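Local coordinates for protein endoglucanase (Humicola insolens, PDB 1DYS) that hydrolyses internal beta-1,4-glucosidic linkages in cellulose as a family 6 endoglucanase, contributing to the breakdown of plant biomass, at residues N284-G289 with C319-A324. Numbering follows the deposited sequence.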
loop_
_atom_site.group_PDB
_atom_site.type_symbol
_atom_site.label_atom_id
_atom_site.label_comp_id
_atom_site.label_asym_id
_atom_site.label_seq_id
_atom_site.Cartn_x
_atom_site.Cartn_y
_atom_site.Cartn_z
ATOM N N ASN A 284 -12.889 -2.516 -9.073
ATOM C CA ASN A 284 -12.682 -3.072 -10.399
ATOM C C ASN A 284 -14.016 -3.470 -11.042
ATOM O O ASN A 284 -14.191 -4.592 -11.485
ATOM C CB ASN A 284 -11.701 -4.226 -10.340
ATOM C CG ASN A 284 -10.358 -3.827 -9.765
ATOM O OD1 ASN A 284 -9.837 -2.724 -10.001
ATOM N ND2 ASN A 284 -9.799 -4.721 -8.964
ATOM N N VAL A 285 -14.885 -2.472 -11.113
ATOM C CA VAL A 285 -16.231 -2.720 -11.655
ATOM C C VAL A 285 -16.148 -3.080 -13.116
ATOM O O VAL A 285 -15.450 -2.515 -13.945
ATOM C CB VAL A 285 -17.152 -1.526 -11.346
ATOM C CG1 VAL A 285 -18.451 -1.511 -12.138
ATOM C CG2 VAL A 285 -17.371 -1.523 -9.852
ATOM N N ASN A 286 -16.934 -4.108 -13.469
ATOM C CA ASN A 286 -16.913 -4.576 -14.863
ATOM C C ASN A 286 -18.291 -5.146 -15.209
ATOM O O ASN A 286 -18.975 -5.704 -14.362
ATOM C CB ASN A 286 -15.802 -5.583 -15.074
ATOM C CG ASN A 286 -15.993 -6.801 -14.176
ATOM O OD1 ASN A 286 -16.579 -7.816 -14.577
ATOM N ND2 ASN A 286 -15.535 -6.689 -12.928
ATOM N N PRO A 287 -18.664 -4.972 -16.464
ATOM C CA PRO A 287 -17.924 -4.327 -17.518
ATOM C C PRO A 287 -17.842 -2.811 -17.454
ATOM O O PRO A 287 -18.779 -2.157 -16.992
ATOM C CB PRO A 287 -18.659 -4.621 -18.858
ATOM C CG PRO A 287 -19.976 -5.191 -18.410
ATOM C CD PRO A 287 -19.982 -5.457 -16.926
ATOM N N ALA A 288 -16.697 -2.295 -17.876
ATOM C CA ALA A 288 -16.542 -0.827 -17.925
ATOM C C ALA A 288 -15.692 -0.425 -19.130
ATOM O O ALA A 288 -14.961 -1.234 -19.702
ATOM C CB ALA A 288 -15.892 -0.317 -16.639
ATOM N N GLY A 289 -15.829 0.855 -19.521
ATOM C CA GLY A 289 -15.009 1.316 -20.628
ATOM C C GLY A 289 -14.335 2.639 -20.254
ATOM O O GLY A 289 -14.804 3.316 -19.322
ATOM N N CYS A 319 -10.008 -7.522 -5.877
ATOM C CA CYS A 319 -11.433 -7.712 -5.771
ATOM C C CYS A 319 -12.062 -7.362 -7.118
ATOM O O CYS A 319 -11.365 -6.906 -8.027
ATOM C CB CYS A 319 -11.977 -6.803 -4.668
ATOM S SG CYS A 319 -11.353 -5.151 -4.372
ATOM N N GLY A 320 -13.353 -7.660 -7.198
ATOM C CA GLY A 320 -14.168 -7.263 -8.310
ATOM C C GLY A 320 -14.128 -7.986 -9.616
ATOM O O GLY A 320 -15.174 -8.220 -10.253
ATOM N N MET A 321 -12.945 -8.290 -10.100
ATOM C CA MET A 321 -12.741 -8.916 -11.395
ATOM C C MET A 321 -11.617 -9.917 -11.186
ATOM O O MET A 321 -10.673 -9.658 -10.441
ATOM C CB MET A 321 -12.482 -7.891 -12.486
ATOM C CG MET A 321 -12.459 -8.516 -13.878
ATOM S SD MET A 321 -12.268 -7.317 -15.205
ATOM C CE MET A 321 -10.785 -7.929 -16.009
ATOM N N GLY A 322 -11.839 -11.119 -11.703
ATOM C CA GLY A 322 -10.863 -12.198 -11.525
ATOM C C GLY A 322 -9.485 -11.767 -12.002
ATOM O O GLY A 322 -9.359 -11.164 -13.073
ATOM N N GLY A 323 -8.448 -12.038 -11.216
ATOM C CA GLY A 323 -7.088 -11.685 -11.598
ATOM C C GLY A 323 -6.625 -10.338 -11.092
ATOM O O GLY A 323 -5.465 -9.952 -11.288
ATOM N N ALA A 324 -7.482 -9.615 -10.370
ATOM C CA ALA A 324 -7.112 -8.321 -9.831
ATOM C C ALA A 324 -6.005 -8.318 -8.797
ATOM O O ALA A 324 -6.066 -8.961 -7.729
ATOM C CB ALA A 324 -8.375 -7.722 -9.195
#
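Two asparagine carboxamides supply the polar links between 284-289 and 319-324, each giving an N-H to a backbone carbonyl of the facing loop. Asn284 ND2 lies 2.8 Å from Cys319 O with an N-H...O angle of 161°, a nearly straight bond, although the donor sits above the carbonyl plane. ND2 also bonds Ser315 OG and, weakly, Gly317 O, while Cys319 O accepts a second, weak bond from Met321 N. Asn284 OD1 is hydrogen-bonded outside the two segments, and Asn284 N is held by Asp316 OD2. The methyl of Ala324 comes up beside the ND2 bond to Cys319, its CB 3.3 Å from Asn284 ND2.

The amide of Asn286 bridges both segments. Its ND2 donates to Asn284 O at 2.9 Å, in the carbonyl plane, and to Gly320 O at 3.1 Å, from well above that carbonyl's plane. Both acceptors lie within 1° of the amide plane, so the pair of bonds fixes its rotation. Met321 crosses this side chain obliquely, its CB 3.3 Å from Asn286 ND2.

The contact lies at the surface of the family 6 catalytic domain, a distorted alpha/beta barrel, and the disulfide from Cys319 to Cys283, the residue just before Asn284, ties the two together beside Trp282, a probable substrate-binding residue. An alanine in place of Asn286 would remove both amide bonds and would probably loosen the hold on Gly320.

At Gly320, where phi is positive, a CB would crowd Asn284 O at 3.1 Å, so both suit a residue without a side chain. Beyond it, Ala324 N to Met321 O closes a type II turn.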